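Local coordinates for protein short chain dehydrogenase (Salmonella typhi, PDB 3G1T) that probably catalyses an NAD(P)-dependent oxidation or reduction, as a short chain dehydrogenase of the Rossmann-fold superfamily, at residues 29-34 and 224-228; 138-142 and 185-190; 174-178 and 191-195. All blocks are in the same frame, centred on the assembly; numbering follows the deposited sequence.

Interaction 1. Residues 29-34 and 224-228; sequences EAALTY and MPLYL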
ATOM      1  N   GLU A  29       2.950  26.263  -0.711  1.00 19.46           N
ATOM      2  CA  GLU A  29       4.354  26.679  -0.917  1.00 20.47           C
ATOM      3  C   GLU A  29       4.881  26.296  -2.278  1.00 18.97           C
ATOM      4  O   GLU A  29       5.502  27.092  -2.967  1.00 19.65           O
ATOM      5  CB  GLU A  29       5.307  26.102   0.142  1.00 22.29           C
ATOM      6  CG  GLU A  29       6.615  26.883   0.278  1.00 19.51           C
ATOM      7  CD  GLU A  29       6.398  28.318   0.827  1.00 26.23           C
ATOM      8  OE1 GLU A  29       5.417  28.536   1.560  1.00 23.61           O
ATOM      9  OE2 GLU A  29       7.207  29.199   0.553  1.00 21.44           O
ATOM     10  N   ALA A  30       4.638  25.055  -2.698  1.00 18.23           N
ATOM     11  CA  ALA A  30       5.154  24.633  -3.998  1.00 17.09           C
ATOM     12  C   ALA A  30       4.437  25.399  -5.133  1.00 15.50           C
ATOM     13  O   ALA A  30       5.075  25.822  -6.100  1.00 15.77           O
ATOM     14  CB  ALA A  30       5.023  23.123  -4.131  1.00 16.91           C
ATOM     15  N   ALA A  31       3.138  25.618  -5.002  1.00 18.35           N
ATOM     16  CA  ALA A  31       2.411  26.415  -6.038  1.00 17.54           C
ATOM     17  C   ALA A  31       3.012  27.854  -6.190  1.00 16.72           C
ATOM     18  O   ALA A  31       3.346  28.341  -7.290  1.00 15.77           O
ATOM     19  CB  ALA A  31       0.942  26.437  -5.765  1.00 19.00           C
ATOM     20  N   LEU A  32       3.158  28.562  -5.066  1.00 16.46           N
ATOM     21  CA  LEU A  32       3.859  29.851  -5.054  1.00 18.04           C
ATOM     22  C   LEU A  32       5.250  29.831  -5.636  1.00 17.33           C
ATOM     23  O   LEU A  32       5.581  30.707  -6.458  1.00 16.88           O
ATOM     24  CB  LEU A  32       4.002  30.335  -3.608  1.00 20.03           C
ATOM     25  CG  LEU A  32       2.672  30.832  -3.027  1.00 24.47           C
ATOM     26  CD1 LEU A  32       3.008  31.108  -1.533  1.00 20.93           C
ATOM     27  CD2 LEU A  32       2.138  32.105  -3.681  1.00 23.39           C
ATOM     28  N   THR A  33       6.081  28.873  -5.175  1.00 16.87           N
ATOM     29  CA  THR A  33       7.475  28.739  -5.584  1.00 16.74           C
ATOM     30  C   THR A  33       7.551  28.371  -7.078  1.00 17.48           C
ATOM     31  O   THR A  33       8.321  28.964  -7.845  1.00 18.80           O
ATOM     32  CB  THR A  33       8.221  27.614  -4.798  1.00 19.77           C
ATOM     33  OG1 THR A  33       8.092  27.782  -3.392  1.00 22.04           O
ATOM     34  CG2 THR A  33       9.690  27.667  -5.089  1.00 21.40           C
ATOM     35  N   TYR A  34       6.761  27.405  -7.491  1.00 15.49           N
ATOM     36  CA  TYR A  34       6.744  27.086  -8.973  1.00 14.79           C
ATOM     37  C   TYR A  34       6.359  28.284  -9.853  1.00 16.44           C
ATOM     38  O   TYR A  34       7.032  28.537 -10.858  1.00 18.63           O
ATOM     39  CB  TYR A  34       5.871  25.868  -9.269  1.00 15.31           C
ATOM     40  CG  TYR A  34       6.328  24.566  -8.689  1.00 15.74           C
ATOM     41  CD1 TYR A  34       7.665  24.356  -8.327  1.00 15.47           C
ATOM     42  CD2 TYR A  34       5.412  23.525  -8.547  1.00 15.59           C
ATOM     43  CE1 TYR A  34       8.084  23.113  -7.789  1.00 17.14           C
ATOM     44  CE2 TYR A  34       5.787  22.277  -8.037  1.00 17.01           C
ATOM     45  CZ  TYR A  34       7.100  22.060  -7.686  1.00 16.37           C
ATOM     46  OH  TYR A  34       7.449  20.790  -7.253  1.00 17.07           O
ATOM     47  N   MET A 224      12.080  23.732  -0.255  1.00 20.14           N
ATOM     48  CA  MET A 224      11.720  23.871  -1.707  1.00 18.77           C
ATOM     49  C   MET A 224      12.775  23.449  -2.741  1.00 19.83           C
ATOM     50  O   MET A 224      12.355  23.048  -3.836  1.00 20.17           O
ATOM     51  CB  MET A 224      11.226  25.293  -2.012  1.00 17.62           C
ATOM     52  CG  MET A 224       9.727  25.511  -1.561  1.00 21.54           C
ATOM     53  SD  MET A 224       8.361  24.552  -2.314  1.00 10.32           S
ATOM     54  CE  MET A 224       8.032  23.307  -1.054  1.00 24.45           C
ATOM     55  N   PRO A 225      14.089  23.502  -2.427  1.00 19.87           N
ATOM     56  CA  PRO A 225      15.077  23.204  -3.508  1.00 20.24           C
ATOM     57  C   PRO A 225      14.807  21.842  -4.169  1.00 19.04           C
ATOM     58  O   PRO A 225      14.856  21.735  -5.409  1.00 17.01           O
ATOM     59  CB  PRO A 225      16.435  23.233  -2.789  1.00 21.11           C
ATOM     60  CG  PRO A 225      16.221  24.302  -1.704  1.00 20.54           C
ATOM     61  CD  PRO A 225      14.739  24.142  -1.245  1.00 19.84           C
ATOM     62  N   LEU A 226      14.481  20.828  -3.371  1.00 19.13           N
ATOM     63  CA  LEU A 226      14.202  19.552  -3.946  1.00 19.46           C
ATOM     64  C   LEU A 226      12.959  19.559  -4.829  1.00 20.08           C
ATOM     65  O   LEU A 226      12.997  18.926  -5.897  1.00 19.80           O
ATOM     66  CB  LEU A 226      14.102  18.480  -2.815  1.00 21.36           C
ATOM     67  CG  LEU A 226      13.765  17.080  -3.297  1.00 19.29           C
ATOM     68  CD1 LEU A 226      14.993  16.536  -4.060  1.00 22.76           C
ATOM     69  CD2 LEU A 226      13.506  16.128  -2.092  1.00 22.27           C
ATOM     70  N   TYR A 227      11.871  20.228  -4.393  1.00 17.11           N
ATOM     71  CA  TYR A 227      10.663  20.401  -5.168  1.00 15.59           C
ATOM     72  C   TYR A 227      10.849  21.069  -6.497  1.00 16.76           C
ATOM     73  O   TYR A 227      10.237  20.637  -7.472  1.00 18.32           O
ATOM     74  CB  TYR A 227       9.610  21.174  -4.323  1.00 16.35           C
ATOM     75  CG  TYR A 227       9.007  20.285  -3.225  1.00 16.86           C
ATOM     76  CD1 TYR A 227       7.743  19.750  -3.385  1.00 17.43           C
ATOM     77  CD2 TYR A 227       9.729  19.986  -2.024  1.00 17.20           C
ATOM     78  CE1 TYR A 227       7.153  18.919  -2.430  1.00 16.71           C
ATOM     79  CE2 TYR A 227       9.104  19.176  -1.015  1.00 18.06           C
ATOM     80  CZ  TYR A 227       7.846  18.671  -1.248  1.00 18.78           C
ATOM     81  OH  TYR A 227       7.211  17.883  -0.347  1.00 18.42           O
ATOM     82  N   LEU A 228      11.701  22.102  -6.521  1.00 17.16           N
ATOM     83  CA  LEU A 228      12.118  22.773  -7.751  1.00 14.73           C
ATOM     84  C   LEU A 228      12.976  21.824  -8.616  1.00 17.49           C
ATOM     85  O   LEU A 228      12.696  21.708  -9.845  1.00 18.09           O
ATOM     86  CB  LEU A 228      13.033  24.004  -7.421  1.00 18.39           C
ATOM     87  CG  LEU A 228      12.138  25.172  -7.071  1.00 31.04           C
ATOM     88  CD1 LEU A 228      13.000  26.233  -6.273  1.00 22.87           C
ATOM     89  CD2 LEU A 228      11.395  25.738  -8.388  1.00 20.78           C
TER
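In this Rossmann-fold protein, helix 25-36 and helix 224-231 lie side by side against the same face of the parallel sheet, and this is where they touch. The short axes of 29-34 and 224-228 pass 10.5 Å apart at -63°. Start with M224, whose side chain points at the other helix and settles over the turn formed by E29, A30 and T33: SD lies 3.6 Å from CA of A30, and CG lies 3.9 Å from CG of E29 and 3.3 Å from OG1 of T33. That hydroxyl, T33 OG1, donates to the carbonyl O of E29 (2.7 Å) within its own helix. Next comes Y227, one turn on. Its ring CD1 reaches CB of A30 at 4.4 Å, and both side chains also rest on L99 of strand 97-99, so the helix pair is seated on the sheet. The backbone of Y227 supplies the one hydrogen bond between the segments: Y34 OH donates to its O at 2.8 Å, tying helix to helix amid otherwise mostly apolar packing. L228 follows and closes the far end, its CA 7.0 Å from that of Y34. Its CD1 packs at 3.8 Å on CG2 of T33, its CD2 sits 4.0 Å from CD1 of Y34, and its backbone N lies at the edge of the Y34 ring, 4.0 Å from CE1.

Interaction 2. Residues 138-142 and 185-190; sequences LPLLL and YQNRSL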
ATOM      1  N   LEU A 138      -2.279  11.026 -17.305  1.00 16.01           N
ATOM      2  CA  LEU A 138      -1.092  10.475 -18.039  1.00 15.45           C
ATOM      3  C   LEU A 138      -1.009  10.927 -19.510  1.00 17.27           C
ATOM      4  O   LEU A 138       0.079  11.275 -19.992  1.00 16.54           O
ATOM      5  CB  LEU A 138      -1.071   8.950 -17.988  1.00 14.90           C
ATOM      6  CG  LEU A 138      -0.609   8.396 -16.617  1.00 17.50           C
ATOM      7  CD1 LEU A 138      -0.881   6.869 -16.571  1.00 15.41           C
ATOM      8  CD2 LEU A 138       0.783   8.743 -16.237  1.00 15.45           C
ATOM      9  N   PRO A 139      -2.171  10.981 -20.243  1.00 17.44           N
ATOM     10  CA  PRO A 139      -2.014  11.479 -21.628  1.00 17.18           C
ATOM     11  C   PRO A 139      -1.440  12.920 -21.742  1.00 17.64           C
ATOM     12  O   PRO A 139      -0.536  13.153 -22.545  1.00 17.21           O
ATOM     13  CB  PRO A 139      -3.441  11.427 -22.193  1.00 19.17           C
ATOM     14  CG  PRO A 139      -4.063  10.255 -21.447  1.00 17.95           C
ATOM     15  CD  PRO A 139      -3.561  10.592 -19.977  1.00 16.39           C
ATOM     16  N   LEU A 140      -1.854  13.816 -20.839  1.00 14.59           N
ATOM     17  CA  LEU A 140      -1.378  15.175 -20.856  1.00 14.46           C
ATOM     18  C   LEU A 140       0.063  15.237 -20.440  1.00 13.69           C
ATOM     19  O   LEU A 140       0.817  16.009 -21.012  1.00 13.92           O
ATOM     20  CB  LEU A 140      -2.181  16.039 -19.888  1.00 16.07           C
ATOM     21  CG  LEU A 140      -3.477  16.617 -20.493  1.00 19.05           C
ATOM     22  CD1 LEU A 140      -4.487  17.044 -19.412  1.00 17.55           C
ATOM     23  CD2 LEU A 140      -3.220  17.849 -21.423  1.00 17.36           C
ATOM     24  N   LEU A 141       0.452  14.354 -19.536  1.00 15.13           N
ATOM     25  CA  LEU A 141       1.833  14.307 -19.114  1.00 15.39           C
ATOM     26  C   LEU A 141       2.753  13.847 -20.209  1.00 17.27           C
ATOM     27  O   LEU A 141       3.898  14.333 -20.314  1.00 17.35           O
ATOM     28  CB  LEU A 141       2.007  13.436 -17.874  1.00 17.01           C
ATOM     29  CG  LEU A 141       1.713  14.062 -16.526  1.00 16.51           C
ATOM     30  CD1 LEU A 141       1.452  13.015 -15.387  1.00 16.12           C
ATOM     31  CD2 LEU A 141       2.892  15.030 -16.151  1.00 14.80           C
ATOM     32  N   LEU A 142       2.247  12.908 -21.039  1.00 17.87           N
ATOM     33  CA  LEU A 142       3.053  12.421 -22.172  1.00 18.24           C
ATOM     34  C   LEU A 142       3.249  13.419 -23.319  1.00 18.04           C
ATOM     35  O   LEU A 142       4.119  13.249 -24.187  1.00 19.09           O
ATOM     36  CB  LEU A 142       2.511  11.105 -22.669  1.00 19.07           C
ATOM     37  CG  LEU A 142       2.806   9.897 -21.764  1.00 18.80           C
ATOM     38  CD1 LEU A 142       1.795   8.822 -22.265  1.00 23.39           C
ATOM     39  CD2 LEU A 142       4.241   9.428 -21.775  1.00 20.73           C
ATOM     40  N   TYR A 185       7.456   3.875 -17.713  1.00 13.25           N
ATOM     41  CA  TYR A 185       7.792   5.089 -18.501  1.00 15.23           C
ATOM     42  C   TYR A 185       9.297   5.241 -18.671  1.00 17.41           C
ATOM     43  O   TYR A 185       9.742   6.221 -19.209  1.00 17.09           O
ATOM     44  CB  TYR A 185       7.102   6.365 -17.981  1.00 13.95           C
ATOM     45  CG  TYR A 185       5.593   6.230 -18.226  1.00 12.28           C
ATOM     46  CD1 TYR A 185       5.081   6.484 -19.504  1.00 13.42           C
ATOM     47  CD2 TYR A 185       4.671   5.831 -17.174  1.00 14.47           C
ATOM     48  CE1 TYR A 185       3.688   6.322 -19.749  1.00 12.39           C
ATOM     49  CE2 TYR A 185       3.309   5.705 -17.395  1.00 15.51           C
ATOM     50  CZ  TYR A 185       2.826   5.919 -18.671  1.00 13.45           C
ATOM     51  OH  TYR A 185       1.483   5.690 -18.851  1.00 14.47           O
ATOM     52  N   GLN A 186      10.062   4.275 -18.188  1.00 18.44           N
ATOM     53  CA  GLN A 186      11.493   4.490 -17.983  1.00 20.93           C
ATOM     54  C   GLN A 186      12.228   4.959 -19.256  1.00 23.02           C
ATOM     55  O   GLN A 186      13.065   5.816 -19.158  1.00 24.32           O
ATOM     56  CB  GLN A 186      12.113   3.216 -17.444  1.00 22.72           C
ATOM     57  CG  GLN A 186      13.020   3.419 -16.262  1.00 58.55           C
ATOM     58  CD  GLN A 186      14.444   3.692 -16.655  1.00 28.26           C
ATOM     59  OE1 GLN A 186      15.279   4.074 -15.809  1.00 59.32           O
ATOM     60  NE2 GLN A 186      14.768   3.473 -17.943  1.00 58.58           N
ATOM     61  N   ASN A 187      11.924   4.409 -20.448  1.00 20.88           N
ATOM     62  CA  ASN A 187      12.639   4.866 -21.628  1.00 21.58           C
ATOM     63  C   ASN A 187      11.854   5.925 -22.443  1.00 20.71           C
ATOM     64  O   ASN A 187      12.220   6.256 -23.608  1.00 21.08           O
ATOM     65  CB  ASN A 187      13.109   3.620 -22.445  1.00 22.83           C
ATOM     66  CG  ASN A 187      11.932   2.882 -23.205  1.00 25.62           C
ATOM     67  OD1 ASN A 187      10.783   3.281 -23.128  1.00 20.90           O
ATOM     68  ND2 ASN A 187      12.266   1.818 -24.009  1.00 24.16           N
ATOM     69  N   ARG A 188      10.821   6.520 -21.810  1.00 16.84           N
ATOM     70  CA  ARG A 188       9.995   7.524 -22.439  1.00 17.21           C
ATOM     71  C   ARG A 188      10.195   8.883 -21.720  1.00 17.78           C
ATOM     72  O   ARG A 188      11.127   9.045 -20.917  1.00 21.75           O
ATOM     73  CB  ARG A 188       8.494   7.114 -22.425  1.00 17.48           C
ATOM     74  CG  ARG A 188       8.124   6.037 -23.527  1.00 17.51           C
ATOM     75  CD  ARG A 188       6.630   5.756 -23.584  1.00 18.43           C
ATOM     76  NE  ARG A 188       6.227   4.772 -22.567  1.00 18.42           N
ATOM     77  CZ  ARG A 188       4.971   4.363 -22.427  1.00 19.73           C
ATOM     78  NH1 ARG A 188       4.041   4.853 -23.242  1.00 22.75           N
ATOM     79  NH2 ARG A 188       4.622   3.485 -21.467  1.00 18.90           N
ATOM     80  N   SER A 189       9.353   9.839 -22.079  1.00 15.84           N
ATOM     81  CA  SER A 189       9.626  11.258 -21.777  1.00 17.16           C
ATOM     82  C   SER A 189       9.164  11.636 -20.358  1.00 15.71           C
ATOM     83  O   SER A 189       9.501  12.727 -19.873  1.00 16.01           O
ATOM     84  CB  SER A 189       8.884  12.153 -22.765  1.00 18.18           C
ATOM     85  OG  SER A 189       7.475  11.964 -22.680  1.00 19.63           O
ATOM     86  N   LEU A 190       8.519  10.682 -19.691  1.00 13.69           N
ATOM     87  CA  LEU A 190       7.946  10.899 -18.317  1.00 13.08           C
ATOM     88  C   LEU A 190       8.782  10.250 -17.259  1.00 13.62           C
ATOM     89  O   LEU A 190       8.942   9.025 -17.252  1.00 15.68           O
ATOM     90  CB  LEU A 190       6.538  10.278 -18.237  1.00 15.91           C
ATOM     91  CG  LEU A 190       5.722  10.452 -16.930  1.00 16.32           C
ATOM     92  CD1 LEU A 190       5.576  11.951 -16.276  1.00 15.31           C
ATOM     93  CD2 LEU A 190       4.316   9.736 -17.173  1.00 16.18           C
TER
HETATM   94  O   HOH W   1       6.482  13.662 -21.086  1.00 22.95           O
HETATM   95  O   HOH W   2       5.947  11.388 -24.966  1.00 27.73           O
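On one face of the Rossmann-fold sheet, the C-terminal part of helix 116-142 meets the loop that returns the chain from helix 165-185 to strand 190-196. L138 comes first: its CD1 lies 3.5 Å from OH of Y185, and its CD2 sits 3.8 Å from CD2 of L190 and 4.1 Å from CE2 of Y185, filling the gap between them. One turn later L141 puts CD2 4.1 Å from CD1 of L190. L142 reaches across with CD2, 3.7 Å from CE1 of Y185 and 4.3 Å from CB of L190. A type I turn, Y185 to R188, closed by R188 N to Y185 O at 2.8 Å, reverses the chain, so that Y185 before the reversal and L190 after it both face the leucines. At the polar edge two waters connect S189 OG to the helix: one accepts from OG (2.5 Å) and donates to L141 O (2.8 Å), the other donates to OG (2.8 Å) and to L142 O (2.7 Å). With no direct hydrogen bond across it, the contact relies on leucine-tyrosine packing, and water satisfies the carbonyls of L141 and L142.

Interaction 3. Residues 174-178 and 191-195; sequences TEGMM and RVNCI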
ATOM      1  N   THR A 174       2.254   3.971  -1.811  1.00 14.92           N
ATOM      2  CA  THR A 174       2.628   5.054  -2.701  1.00 15.68           C
ATOM      3  C   THR A 174       4.021   4.789  -3.346  1.00 15.13           C
ATOM      4  O   THR A 174       4.195   5.034  -4.594  1.00 16.03           O
ATOM      5  CB  THR A 174       2.708   6.404  -1.892  1.00 14.35           C
ATOM      6  OG1 THR A 174       1.395   6.683  -1.375  1.00 15.43           O
ATOM      7  CG2 THR A 174       3.117   7.533  -2.865  1.00 12.13           C
ATOM      8  N   GLU A 175       5.019   4.313  -2.561  1.00 14.75           N
ATOM      9  CA  GLU A 175       6.356   3.896  -3.166  1.00 13.78           C
ATOM     10  C   GLU A 175       6.198   2.799  -4.246  1.00 14.54           C
ATOM     11  O   GLU A 175       6.764   2.901  -5.315  1.00 16.47           O
ATOM     12  CB  GLU A 175       7.350   3.424  -2.056  1.00 15.23           C
ATOM     13  CG  GLU A 175       7.585   4.642  -1.030  1.00 14.09           C
ATOM     14  CD  GLU A 175       8.632   5.661  -1.505  1.00 17.90           C
ATOM     15  OE1 GLU A 175       9.051   5.559  -2.700  1.00 19.38           O
ATOM     16  OE2 GLU A 175       9.069   6.532  -0.670  1.00 18.10           O
ATOM     17  N   GLY A 176       5.438   1.771  -3.937  1.00 15.68           N
ATOM     18  CA  GLY A 176       5.132   0.737  -4.928  1.00 14.65           C
ATOM     19  C   GLY A 176       4.514   1.262  -6.219  1.00 13.19           C
ATOM     20  O   GLY A 176       4.962   0.934  -7.367  1.00 15.64           O
ATOM     21  N   MET A 177       3.501   2.096  -6.070  1.00 13.07           N
ATOM     22  CA  MET A 177       2.763   2.582  -7.250  1.00 15.42           C
ATOM     23  C   MET A 177       3.678   3.518  -8.043  1.00 17.23           C
ATOM     24  O   MET A 177       3.727   3.467  -9.287  1.00 16.79           O
ATOM     25  CB  MET A 177       1.466   3.213  -6.784  1.00 18.12           C
ATOM     26  CG  MET A 177       0.815   4.255  -7.689  1.00 25.60           C
ATOM     27  SD  MET A 177      -0.724   5.050  -6.997  1.00 15.92           S
ATOM     28  CE  MET A 177      -0.190   5.846  -5.503  1.00 25.14           C
ATOM     29  N   MET A 178       4.479   4.342  -7.349  1.00 15.17           N
ATOM     30  CA  MET A 178       5.488   5.156  -8.013  1.00 14.35           C
ATOM     31  C   MET A 178       6.510   4.273  -8.783  1.00 14.39           C
ATOM     32  O   MET A 178       6.767   4.547  -9.984  1.00 16.32           O
ATOM     33  CB  MET A 178       6.283   6.012  -7.026  1.00 13.17           C
ATOM     34  CG  MET A 178       7.588   6.743  -7.657  1.00 15.91           C
ATOM     35  SD  MET A 178       9.119   5.908  -7.790  1.00  7.90           S
ATOM     36  CE  MET A 178       9.470   5.848  -5.916  1.00 15.67           C
ATOM     37  N   ARG A 191       9.272  11.065 -16.286  1.00 13.88           N
ATOM     38  CA  ARG A 191       9.925  10.530 -15.129  1.00 14.47           C
ATOM     39  C   ARG A 191       9.022  10.601 -13.892  1.00 16.14           C
ATOM     40  O   ARG A 191       8.065  11.449 -13.832  1.00 14.36           O
ATOM     41  CB  ARG A 191      11.222  11.244 -14.863  1.00 15.48           C
ATOM     42  CG  ARG A 191      11.050  12.725 -14.534  1.00 18.04           C
ATOM     43  CD  ARG A 191      12.413  13.407 -14.542  1.00 15.13           C
ATOM     44  NE  ARG A 191      12.382  14.872 -14.200  1.00 14.79           N
ATOM     45  CZ  ARG A 191      12.002  15.841 -15.026  1.00 16.37           C
ATOM     46  NH1 ARG A 191      12.027  17.141 -14.616  1.00 15.65           N
ATOM     47  NH2 ARG A 191      11.597  15.559 -16.254  1.00 16.37           N
ATOM     48  N   VAL A 192       9.253   9.660 -12.984  1.00 15.14           N
ATOM     49  CA  VAL A 192       8.229   9.498 -11.844  1.00 15.77           C
ATOM     50  C   VAL A 192       9.008   9.257 -10.596  1.00 15.97           C
ATOM     51  O   VAL A 192       9.788   8.312 -10.557  1.00 16.03           O
ATOM     52  CB  VAL A 192       7.312   8.246 -12.083  1.00 16.56           C
ATOM     53  CG1 VAL A 192       6.172   8.181 -11.056  1.00 17.37           C
ATOM     54  CG2 VAL A 192       6.804   8.224 -13.550  1.00 16.39           C
ATOM     55  N   ASN A 193       8.733   9.992  -9.508  1.00 15.05           N
ATOM     56  CA  ASN A 193       9.611   9.842  -8.327  1.00 12.66           C
ATOM     57  C   ASN A 193       8.830  10.219  -7.095  1.00 13.75           C
ATOM     58  O   ASN A 193       7.730  10.713  -7.250  1.00 14.33           O
ATOM     59  CB  ASN A 193      10.758  10.835  -8.411  1.00 13.82           C
ATOM     60  CG  ASN A 193      11.735  10.476  -9.506  1.00 14.91           C
ATOM     61  OD1 ASN A 193      12.527   9.536  -9.344  1.00 15.97           O
ATOM     62  ND2 ASN A 193      11.698  11.228 -10.631  1.00 13.08           N
ATOM     63  N   CYS A 194       9.349   9.862  -5.931  1.00 14.14           N
ATOM     64  CA  CYS A 194       8.727  10.381  -4.670  1.00 14.74           C
ATOM     65  C   CYS A 194       9.566  11.401  -3.924  1.00 16.38           C
ATOM     66  O   CYS A 194      10.821  11.366  -4.009  1.00 16.08           O
ATOM     67  CB  CYS A 194       8.536   9.213  -3.707  1.00 14.74           C
ATOM     68  SG  CYS A 194       7.081   8.156  -4.113  1.00 17.21           S
ATOM     69  N   ILE A 195       8.884  12.268  -3.168  1.00 16.14           N
ATOM     70  CA  ILE A 195       9.554  13.170  -2.176  1.00 17.57           C
ATOM     71  C   ILE A 195       9.035  12.903  -0.744  1.00 15.72           C
ATOM     72  O   ILE A 195       7.798  12.837  -0.527  1.00 16.70           O
ATOM     73  CB  ILE A 195       9.314  14.671  -2.521  1.00 20.39           C
ATOM     74  CG1 ILE A 195      10.062  15.064  -3.782  1.00 21.45           C
ATOM     75  CG2 ILE A 195       9.806  15.631  -1.317  1.00 20.45           C
ATOM     76  CD1 ILE A 195      10.176  16.582  -4.013  1.00 24.41           C
TER
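This contact belongs to a beta-alpha-beta unit of the Rossmann fold, in which strand 147-152 leads through helix 165-185 to strand 190-196. The helix runs back along the sheet, so the axes of 174-178 and 191-195 are nearly antiparallel, at 164°, and approach to 8.5 Å. M178 points at the strand, its CA 6.2 Å from that of N193. It makes two apolar side-chain pairs: its CG is 4.0 Å from CG1 of V192, and its CB meets SG of C194 at 3.7 Å. Van der Waals contacts with the strand backbone add to these, M178 CG lying 3.7 Å from the carbonyl C of N193 and M178 SD 3.7 Å from O of V192. A turn earlier, CG2 of T174 approaches SG of C194 at 4.2 Å. V192 and C194 send their CA-to-CB bonds toward the helix, while N193 between them sends its own away.

Polar groups mostly look to other partners. E175 OE1 comes within 3.6 Å of C194 SG, but OE2 forms a salt bridge with R158 and hydrogen bonds with S153 and T242. T174 OG1 bonds to O of S170 within its helix, and OD1 of N193 bonds to M241 N and ND2 to K238 O.

As in other short chain dehydrogenases, this helix is the one expected to carry the Tyr-x-x-x-Lys catalytic motif. Beyond it, M177 packs on T169 of the second subunit. F151 of strand 147-152 touches T174, V192 and C194, and on the opposite face of the sheet I195 rests against helix 224-231.

Strand 190-196 ties the three together. Interactions 2 and 3 adjoin in sequence at residues 190 and 191, their centres 14 Å apart, and both lie on the sheet face where helices 116-142 and 165-185 pack. Interaction 1 sits on the other face, its centre 18 Å from that of interaction 3, yet they touch through the strand: Y227 OH is 3.6 Å from I195 CG2, and L226 CG is 3.7 Å from I195 CD1. Interaction 3 lies on the helix that probably carries the catalytic Tyr-x-x-x-Lys motif. No nucleotide is bound; magnesium ions lie about 13 Å from the L228 side chain and 12 Å from that of S189, so neither contact forms a metal site.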